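Side-chain contacts in response regulator aspartate phosphatase H (Bacillus subtilis, PDB 3Q15), which dephosphorylates the sporulation phosphotransferase Spo0F and also acts on the response regulator ComA, helping to separate competence and sporulation in time: residues Ile33-Ala36 with Glu37-Asp41; Ile284-Gly287 with Leu288-Thr292; Thr313-Glu316 with Arg317-His320; Val362-Ala365 with Gln366-Leu370. All coordinates share one frame; numbering follows the deposited sequence.

Contact 1: residues Ile33-Ala36 with Glu37-Asp41; sequences ILKA and EVEQD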
loop_
_atom_site.group_PDB
_atom_site.type_symbol
_atom_site.label_atom_id
_atom_site.label_comp_id
_atom_site.label_asym_id
_atom_site.label_seq_id
_atom_site.Cartn_x
_atom_site.Cartn_y
_atom_site.Cartn_z
ATOM N N ILE A 33 25.153 10.866 -26.729
ATOM C CA ILE A 33 25.030 12.055 -25.896
ATOM C C ILE A 33 24.620 11.679 -24.473
ATOM O O ILE A 33 25.295 12.029 -23.505
ATOM C CB ILE A 33 24.006 13.052 -26.480
ATOM C CG1 ILE A 33 24.477 13.560 -27.844
ATOM C CG2 ILE A 33 23.784 14.218 -25.525
ATOM C CD1 ILE A 33 23.504 14.505 -28.518
ATOM N N LEU A 34 23.513 10.955 -24.355
ATOM C CA LEU A 34 23.003 10.565 -23.047
ATOM C C LEU A 34 23.983 9.676 -22.284
ATOM O O LEU A 34 24.151 9.826 -21.076
ATOM C CB LEU A 34 21.635 9.895 -23.182
ATOM C CG LEU A 34 20.527 10.878 -23.573
ATOM C CD1 LEU A 34 19.258 10.151 -23.984
ATOM C CD2 LEU A 34 20.254 11.856 -22.439
ATOM N N LYS A 35 24.636 8.762 -22.995
ATOM C CA LYS A 35 25.652 7.910 -22.388
ATOM C C LYS A 35 26.778 8.757 -21.800
ATOM O O LYS A 35 27.268 8.482 -20.704
ATOM C CB LYS A 35 26.211 6.932 -23.423
ATOM C CG LYS A 35 27.333 6.032 -22.919
ATOM C CD LYS A 35 27.730 5.014 -23.985
ATOM C CE LYS A 35 28.740 4.003 -23.462
ATOM N NZ LYS A 35 30.060 4.624 -23.167
ATOM N N ALA A 36 27.181 9.793 -22.532
ATOM C CA ALA A 36 28.245 10.682 -22.080
ATOM C C ALA A 36 27.819 11.477 -20.850
ATOM O O ALA A 36 28.612 11.685 -19.932
ATOM C CB ALA A 36 28.677 11.626 -23.206
ATOM N N GLU A 37 26.567 11.921 -20.837
ATOM C CA GLU A 37 26.049 12.673 -19.699
ATOM C C GLU A 37 26.008 11.813 -18.446
ATOM O O GLU A 37 26.410 12.251 -17.370
ATOM C CB GLU A 37 24.654 13.226 -19.998
ATOM C CG GLU A 37 24.623 14.265 -21.105
ATOM C CD GLU A 37 23.249 14.876 -21.288
ATOM O OE1 GLU A 37 22.400 14.712 -20.388
ATOM O OE2 GLU A 37 23.019 15.518 -22.333
ATOM N N VAL A 38 25.516 10.588 -18.589
ATOM C CA VAL A 38 25.401 9.677 -17.456
ATOM C C VAL A 38 26.760 9.458 -16.804
ATOM O O VAL A 38 26.877 9.442 -15.577
ATOM C CB VAL A 38 24.810 8.321 -17.877
ATOM C CG1 VAL A 38 24.884 7.329 -16.729
ATOM C CG2 VAL A 38 23.378 8.490 -18.345
ATOM N N GLU A 39 27.785 9.300 -17.635
ATOM C CA GLU A 39 29.135 9.030 -17.153
ATOM C C GLU A 39 29.722 10.219 -16.399
ATOM O O GLU A 39 30.669 10.073 -15.626
ATOM C CB GLU A 39 30.038 8.616 -18.315
ATOM C CG GLU A 39 29.640 7.287 -18.934
ATOM C CD GLU A 39 30.342 7.012 -20.246
ATOM O OE1 GLU A 39 30.952 7.948 -20.809
ATOM O OE2 GLU A 39 30.282 5.856 -20.714
ATOM N N GLN A 40 29.151 11.396 -16.624
ATOM C CA GLN A 40 29.546 12.582 -15.882
ATOM C C GLN A 40 28.789 12.659 -14.562
ATOM O O GLN A 40 29.381 12.902 -13.510
ATOM C CB GLN A 40 29.303 13.845 -16.711
ATOM C CG GLN A 40 30.195 13.962 -17.938
ATOM C CD GLN A 40 31.664 14.109 -17.579
ATOM O OE1 GLN A 40 32.002 14.514 -16.465
ATOM N NE2 GLN A 40 32.544 13.778 -18.519
ATOM N N ASP A 41 27.478 12.442 -14.623
ATOM C CA ASP A 41 26.633 12.534 -13.439
ATOM C C ASP A 41 27.071 11.560 -12.349
ATOM O O ASP A 41 27.032 11.887 -11.162
ATOM C CB ASP A 41 25.164 12.290 -13.798
ATOM C CG ASP A 41 24.628 13.307 -14.789
ATOM O OD1 ASP A 41 23.621 13.007 -15.465
ATOM O OD2 ASP A 41 25.217 14.404 -14.896
#
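Lys35 and Glu39 form an i to i+4 salt bridge on helix 28-41, the middle helix of the N-terminal three-helix bundle. Lys35 NZ lies 2.8 Å from Glu39 OE2. It meets this oxygen on the syn side, 24° out of the carboxylate plane. The lysine chain runs straight to CE and bends at its last torsion (chi4 -67°), which turns the ammonium onto the acid. The same OE2 also takes a hydrogen bond from Tyr55 on helix 49-67, so this oxygen has two partners. Glu37 lies beside Ile33, and its OE2 comes 3.5 Å from Ile33 CG2. Its other oxygen, OE1, pairs with Lys15 of helix 9-24, which also bridges to Asp41. The two acids thus share one lysine, and the pairing ties helix 28-41 to helix 9-24. Backbone donors are met in the helical way. Glu37 N binds Ile33 O, Val38 N binds Leu34 O and Glu39 N binds Lys35 O. The bond from Gln40 N to Ala36 O is weak. Glu37 O accepts from both Gln40 N and Asp41 N at the end of the helix. Val38 sets a methyl against the carbonyl it binds, with CG2 3.1 Å from Leu34 O.

Contact 2: residues Ile284-Gly287 with Leu288-Thr292; sequences IEEG and LDHIT
His290 folds back onto Glu286 in the last turn of helix 277-290, within a predicted TPR repeat. The side-chain hydrogen bond is the shortest one here. His290 ND1 donates a hydrogen bond to Glu286 O at 2.8 Å, with an N-H...O angle of 152°. The donor stands above the carbonyl plane, and the oxygen is tilted 18° from the ring plane. With CG beside its own backbone N (chi1 -78°), the ring is turned back along the helix toward this carbonyl.

The backbone bonds change character along the segment. Leu288 N reaches Ile284 O at 3.1 Å in the regular helical pattern. Further on, Asp289 N bonds to Glu286 O and His290 N to Gly287 O, each three residues back. The i to i+4 bonds of Asp289, His290 and Ile291 are weak.

Carbon contacts are few. Glu286 CG lies 3.7 Å from His290 CE1, with the two side chains pointing the same way. The glutamate carboxylate is instead engaged by Arg253 in a salt bridge. Ile284 CG2 meets Leu288 CD1 at 4.3 Å, and both residues pack on Phe303 and Gln307 of helix 299-310.

Glu286 O accepts from Asp289 N and His290 ND1, which come from opposite faces of its plane; the backbone bond is the longer and more bent of the two. The bond to a carbonyl implies that ND1 carries a hydrogen. The imidazole thus supplies a side-chain donor where the backbone i to i+4 bonding fades as the helix ends.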
loop_
_atom_site.group_PDB
_atom_site.type_symbol
_atom_site.label_atom_id
_atom_site.label_comp_id
_atom_site.label_asym_id
_atom_site.label_seq_id
_atom_site.Cartn_x
_atom_site.Cartn_y
_atom_site.Cartn_z
ATOM N N ILE A 284 23.329 17.522 28.147
ATOM C CA ILE A 284 22.962 18.496 27.128
ATOM C C ILE A 284 24.173 19.321 26.704
ATOM O O ILE A 284 24.452 19.464 25.515
ATOM C CB ILE A 284 21.870 19.455 27.624
ATOM C CG1 ILE A 284 20.571 18.693 27.881
ATOM C CG2 ILE A 284 21.647 20.562 26.607
ATOM C CD1 ILE A 284 19.494 19.541 28.513
ATOM N N GLU A 285 24.889 19.866 27.683
ATOM C CA GLU A 285 26.091 20.637 27.392
ATOM C C GLU A 285 27.144 19.751 26.736
ATOM O O GLU A 285 27.912 20.210 25.892
ATOM C CB GLU A 285 26.657 21.278 28.663
ATOM C CG GLU A 285 25.795 22.391 29.240
ATOM C CD GLU A 285 26.466 23.105 30.402
ATOM O OE1 GLU A 285 26.045 24.235 30.731
ATOM O OE2 GLU A 285 27.413 22.536 30.987
ATOM N N GLU A 286 27.173 18.482 27.126
ATOM C CA GLU A 286 28.131 17.539 26.563
ATOM C C GLU A 286 27.838 17.289 25.089
ATOM O O GLU A 286 28.753 17.229 24.271
ATOM C CB GLU A 286 28.114 16.218 27.340
ATOM C CG GLU A 286 29.090 15.176 26.812
ATOM C CD GLU A 286 29.088 13.891 27.630
ATOM O OE1 GLU A 286 29.409 12.829 27.058
ATOM O OE2 GLU A 286 28.775 13.940 28.839
ATOM N N GLY A 287 26.558 17.148 24.757
ATOM C CA GLY A 287 26.149 16.907 23.384
ATOM C C GLY A 287 26.399 18.099 22.477
ATOM O O GLY A 287 26.738 17.937 21.305
ATOM N N LEU A 288 26.227 19.302 23.017
ATOM C CA LEU A 288 26.465 20.523 22.254
ATOM C C LEU A 288 27.941 20.696 21.894
ATOM O O LEU A 288 28.274 21.365 20.918
ATOM C CB LEU A 288 25.964 21.753 23.022
ATOM C CG LEU A 288 24.447 21.930 23.119
ATOM C CD1 LEU A 288 24.088 23.075 24.058
ATOM C CD2 LEU A 288 23.855 22.162 21.739
ATOM N N ASP A 289 28.821 20.087 22.680
ATOM C CA ASP A 289 30.259 20.204 22.453
ATOM C C ASP A 289 30.766 19.211 21.412
ATOM O O ASP A 289 31.840 19.394 20.842
ATOM C CB ASP A 289 31.025 20.021 23.766
ATOM C CG ASP A 289 30.882 21.215 24.696
ATOM O OD1 ASP A 289 31.541 21.230 25.758
ATOM O OD2 ASP A 289 30.118 22.144 24.357
ATOM N N HIS A 290 29.990 18.159 21.169
ATOM C CA HIS A 290 30.363 17.135 20.199
ATOM C C HIS A 290 29.890 17.478 18.785
ATOM O O HIS A 290 30.409 16.953 17.798
ATOM C CB HIS A 290 29.802 15.773 20.618
ATOM C CG HIS A 290 30.583 15.108 21.709
ATOM N ND1 HIS A 290 30.251 15.222 23.043
ATOM C CD2 HIS A 290 31.686 14.324 21.663
ATOM C CE1 HIS A 290 31.113 14.534 23.769
ATOM N NE2 HIS A 290 31.994 13.980 22.957
ATOM N N ILE A 291 28.900 18.358 18.692
ATOM C CA ILE A 291 28.329 18.722 17.396
ATOM C C ILE A 291 29.321 19.504 16.539
ATOM O O ILE A 291 29.984 20.427 17.016
ATOM C CB ILE A 291 27.014 19.511 17.559
ATOM C CG1 ILE A 291 25.949 18.619 18.202
ATOM C CG2 ILE A 291 26.523 20.038 16.213
ATOM C CD1 ILE A 291 24.626 19.311 18.450
ATOM N N THR A 292 29.423 19.116 15.271
ATOM C CA THR A 292 30.331 19.768 14.335
ATOM C C THR A 292 29.549 20.546 13.279
ATOM O O THR A 292 28.378 20.264 13.028
ATOM C CB THR A 292 31.246 18.741 13.637
ATOM O OG1 THR A 292 30.445 17.779 12.940
ATOM C CG2 THR A 292 32.110 18.019 14.653
#

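Contact 3: residues Thr313-Glu316 with Arg317-His320; sequences TVDE and RKIH
Asp315 caps the N terminus of helix 316-328, and its carboxylate takes the backbone N-H of Lys318. This is an N-cap bond, between the residue just before the helix and its third residue, N3. A hydrophobic staple accompanies it.

Among the polar contacts, Lys318 N lies 3.2 Å from Asp315 OD2, and the N-H points almost straight at it (166°). The donor approaches from above the carboxylate plane, 59° out of it. Asp315 CG lies opposite its own backbone N (chi1 -167°), which brings the carboxylate alongside the first turn. The negative group at the positive end of the helix dipole is probably favourable. The cap also uses the main chain: Ile319 N bonds to Asp315 O at 3.1 Å, and His320 N to Glu316 O at 3.0 Å. These are the opening i to i+4 bonds of the helix. A further backbone bond joins Asp315 to Ala308 of the preceding helix 299-310.

The carboxylate also rests against aliphatic carbon. Asp315 CG is 3.5 Å from Lys318 CB, while the lysine chain bends at chi2 and its ammonium stays distant.

Val314 (N') and Ile319 (N4) form the hydrophobic staple across the cap. Ile319 also packs on Phe305, Ala308 and Val309 of helix 299-310, while Val314 touches Val345 and Phe346 of helix 332-348. The valine and isoleucine meet through single methyls, Val314 CG1 and Ile319 CD1, 3.7 Å apart.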
loop_
_atom_site.group_PDB
_atom_site.type_symbol
_atom_site.label_atom_id
_atom_site.label_comp_id
_atom_site.label_asym_id
_atom_site.label_seq_id
_atom_site.Cartn_x
_atom_site.Cartn_y
_atom_site.Cartn_z
ATOM N N THR A 313 13.276 28.769 35.089
ATOM C CA THR A 313 12.352 29.719 34.483
ATOM C C THR A 313 12.387 29.542 32.964
ATOM O O THR A 313 13.406 29.804 32.323
ATOM C CB THR A 313 12.713 31.175 34.849
ATOM O OG1 THR A 313 12.713 31.328 36.274
ATOM C CG2 THR A 313 11.709 32.144 34.248
ATOM N N VAL A 314 11.275 29.085 32.394
ATOM C CA VAL A 314 11.211 28.788 30.966
ATOM C C VAL A 314 11.714 29.954 30.121
ATOM O O VAL A 314 11.352 31.111 30.354
ATOM C CB VAL A 314 9.781 28.427 30.518
ATOM C CG1 VAL A 314 9.740 28.206 29.014
ATOM C CG2 VAL A 314 9.281 27.191 31.253
ATOM N N ASP A 315 12.557 29.637 29.142
ATOM C CA ASP A 315 13.094 30.633 28.226
ATOM C C ASP A 315 12.176 30.760 27.011
ATOM O O ASP A 315 12.420 30.145 25.975
ATOM C CB ASP A 315 14.505 30.234 27.788
ATOM C CG ASP A 315 15.246 31.365 27.103
ATOM O OD1 ASP A 315 16.495 31.334 27.094
ATOM O OD2 ASP A 315 14.581 32.288 26.581
ATOM N N GLU A 316 11.125 31.565 27.149
ATOM C CA GLU A 316 10.079 31.664 26.128
ATOM C C GLU A 316 10.541 32.287 24.812
ATOM O O GLU A 316 10.050 31.922 23.742
ATOM C CB GLU A 316 8.876 32.440 26.668
ATOM C CG GLU A 316 8.099 31.714 27.751
ATOM C CD GLU A 316 7.015 32.580 28.359
ATOM O OE1 GLU A 316 7.337 33.380 29.262
ATOM O OE2 GLU A 316 5.846 32.467 27.931
ATOM N N ARG A 317 11.471 33.234 24.888
ATOM C CA ARG A 317 11.988 33.870 23.682
ATOM C C ARG A 317 12.808 32.887 22.846
ATOM O O ARG A 317 12.634 32.800 21.630
ATOM C CB ARG A 317 12.820 35.112 24.020
ATOM C CG ARG A 317 13.382 35.831 22.798
ATOM C CD ARG A 317 14.095 37.121 23.180
ATOM N NE ARG A 317 13.170 38.129 23.689
ATOM C CZ ARG A 317 12.582 39.053 22.934
ATOM N NH1 ARG A 317 12.827 39.099 21.631
ATOM N NH2 ARG A 317 11.753 39.932 23.480
ATOM N N LYS A 318 13.700 32.150 23.499
ATOM C CA LYS A 318 14.478 31.132 22.805
ATOM C C LYS A 318 13.543 30.129 22.137
ATOM O O LYS A 318 13.753 29.739 20.991
ATOM C CB LYS A 318 15.419 30.406 23.766
ATOM C CG LYS A 318 16.425 29.491 23.072
ATOM C CD LYS A 318 17.509 30.290 22.356
ATOM C CE LYS A 318 18.581 29.379 21.768
ATOM N NZ LYS A 318 19.731 30.150 21.210
ATOM N N ILE A 319 12.507 29.722 22.865
ATOM C CA ILE A 319 11.545 28.750 22.360
ATOM C C ILE A 319 10.871 29.244 21.086
ATOM O O ILE A 319 10.742 28.501 20.112
ATOM C CB ILE A 319 10.469 28.423 23.413
ATOM C CG1 ILE A 319 11.068 27.562 24.526
ATOM C CG2 ILE A 319 9.288 27.714 22.767
ATOM C CD1 ILE A 319 10.050 27.063 25.523
ATOM N N HIS A 320 10.449 30.504 21.107
ATOM C CA HIS A 320 9.799 31.128 19.965
ATOM C C HIS A 320 10.724 31.210 18.757
ATOM O O HIS A 320 10.296 30.989 17.628
ATOM C CB HIS A 320 9.299 32.523 20.339
ATOM C CG HIS A 320 8.829 33.328 19.168
ATOM N ND1 HIS A 320 9.650 34.210 18.495
ATOM C CD2 HIS A 320 7.629 33.383 18.548
ATOM C CE1 HIS A 320 8.972 34.773 17.512
ATOM N NE2 HIS A 320 7.744 34.290 17.520
#

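Contact 4: residues Val362-Ala365 with Gln366-Leu370; sequences VLKA and QEDIL
Gln366 runs back along helix 352-372 past Val362 and Leu363, one helical turn earlier. Residues 362-369 fall in the predicted sixth TPR repeat, and the helix lies at the contact with a second copy of the protein. The backbone is regularly bonded, with Gln366 N on Val362 O and the next three amides following the i to i+4 pattern.

Gln366 CB sits 3.5 Å from Leu363 O. CG lies next to the residue's own backbone N (chi1 -69°) and comes 3.3 Å from Val362 O. The chain then extends, so CD stays further off, 4.0 Å from the same carbonyl. At the amide, OE1 passes 3.6 Å from Leu363 CD2. It also accepts from a water at 2.9 Å, and this water donates to Leu363 O as well. The bridge ties the amide to the backbone one turn back. OE1 has another donor, Gln366 NE2 of the second subunit. The chain's own NE2 bonds to Glu336, and it lies 4.1 Å from Val362 CG1. Glutamines of two subunits thus meet here.

On another side of the helix, Lys364 crosses Asp368. Bends at chi2 and chi4 bring CE in front of the two carboxylate oxygens. Their salt bridge is long, with Lys364 NZ 4.0 Å from Asp368 OD2. The nearer approach is by carbon: Lys364 CE is 3.5 Å from both Asp368 OD1 and Asp368 OD2.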
loop_
_atom_site.group_PDB
_atom_site.type_symbol
_atom_site.label_atom_id
_atom_site.label_comp_id
_atom_site.label_asym_id
_atom_site.label_seq_id
_atom_site.Cartn_x
_atom_site.Cartn_y
_atom_site.Cartn_z
ATOM N N VAL A 362 0.698 22.237 18.328
ATOM C CA VAL A 362 0.793 20.799 18.119
ATOM C C VAL A 362 -0.177 20.358 17.038
ATOM O O VAL A 362 0.221 19.729 16.060
ATOM C CB VAL A 362 0.470 20.013 19.397
ATOM C CG1 VAL A 362 0.399 18.521 19.083
ATOM C CG2 VAL A 362 1.507 20.298 20.482
ATOM N N LEU A 363 -1.452 20.691 17.218
ATOM C CA LEU A 363 -2.484 20.301 16.261
ATOM C C LEU A 363 -2.203 20.887 14.876
ATOM O O LEU A 363 -2.412 20.225 13.857
ATOM C CB LEU A 363 -3.875 20.707 16.760
ATOM C CG LEU A 363 -4.291 20.091 18.103
ATOM C CD1 LEU A 363 -5.708 20.505 18.478
ATOM C CD2 LEU A 363 -4.171 18.574 18.075
ATOM N N LYS A 364 -1.713 22.122 14.847
ATOM C CA LYS A 364 -1.338 22.766 13.593
ATOM C C LYS A 364 -0.219 21.996 12.892
ATOM O O LYS A 364 -0.323 21.674 11.707
ATOM C CB LYS A 364 -0.912 24.217 13.836
ATOM C CG LYS A 364 -0.527 24.975 12.578
ATOM C CD LYS A 364 -1.708 25.112 11.635
ATOM C CE LYS A 364 -1.293 25.754 10.318
ATOM N NZ LYS A 364 -0.637 27.075 10.520
ATOM N N ALA A 365 0.847 21.702 13.627
ATOM C CA ALA A 365 1.974 20.968 13.063
ATOM C C ALA A 365 1.531 19.630 12.467
ATOM O O ALA A 365 2.004 19.231 11.406
ATOM C CB ALA A 365 3.047 20.758 14.109
ATOM N N GLN A 366 0.619 18.945 13.152
ATOM C CA GLN A 366 0.090 17.676 12.664
ATOM C C GLN A 366 -0.557 17.823 11.290
ATOM O O GLN A 366 -0.336 17.002 10.392
ATOM C CB GLN A 366 -0.925 17.098 13.656
ATOM C CG GLN A 366 -0.320 16.627 14.972
ATOM C CD GLN A 366 -1.363 16.085 15.935
ATOM O OE1 GLN A 366 -2.559 16.350 15.791
ATOM N NE2 GLN A 366 -0.913 15.317 16.921
ATOM N N GLU A 367 -1.369 18.863 11.131
ATOM C CA GLU A 367 -2.029 19.101 9.855
ATOM C C GLU A 367 -1.042 19.528 8.770
ATOM O O GLU A 367 -1.211 19.175 7.608
ATOM C CB GLU A 367 -3.171 20.116 9.993
ATOM C CG GLU A 367 -4.378 19.560 10.735
ATOM C CD GLU A 367 -5.669 20.294 10.414
ATOM O OE1 GLU A 367 -6.651 20.111 11.168
ATOM O OE2 GLU A 367 -5.708 21.039 9.407
ATOM N N ASP A 368 -0.013 20.279 9.153
ATOM C CA ASP A 368 1.000 20.720 8.202
ATOM C C ASP A 368 1.825 19.543 7.693
ATOM O O ASP A 368 2.239 19.518 6.532
ATOM C CB ASP A 368 1.907 21.785 8.820
ATOM C CG ASP A 368 1.196 23.112 9.024
ATOM O OD1 ASP A 368 0.228 23.393 8.283
ATOM O OD2 ASP A 368 1.607 23.876 9.923
ATOM N N ILE A 369 2.051 18.563 8.560
ATOM C CA ILE A 369 2.748 17.348 8.161
ATOM C C ILE A 369 1.927 16.590 7.124
ATOM O O ILE A 369 2.427 16.247 6.050
ATOM C CB ILE A 369 3.024 16.438 9.377
ATOM C CG1 ILE A 369 3.996 17.122 10.338
ATOM C CG2 ILE A 369 3.594 15.090 8.933
ATOM C CD1 ILE A 369 4.325 16.290 11.560
ATOM N N LEU A 370 0.663 16.340 7.447
ATOM C CA LEU A 370 -0.237 15.644 6.535
ATOM C C LEU A 370 -0.319 16.318 5.167
ATOM O O LEU A 370 -0.269 15.644 4.143
ATOM C CB LEU A 370 -1.631 15.524 7.150
ATOM C CG LEU A 370 -1.773 14.416 8.198
ATOM C CD1 LEU A 370 -3.107 14.507 8.919
ATOM C CD2 LEU A 370 -1.594 13.048 7.548
HETATM O O HOH W 1 -4.469 17.782 14.151
#

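From the N terminus, the four contacts follow in series, and none nests in or crosses another. Each is local, so none closes a long loop. Contact 1 belongs to the N-terminal three-helix bundle, between helices 9-24 and 49-67. Its centre is about 43 Å from that of contact 2. Contact 2 lies where helix 277-290 ends, packed on helices 260-273 and 299-310. Contact 3 follows after helix 299-310 and starts helix 316-328, with its centre about 20 Å from that of contact 2. Contact 4, on helix 352-372, packs on helix 332-348, which contact 3 also touches, and meets the second subunit.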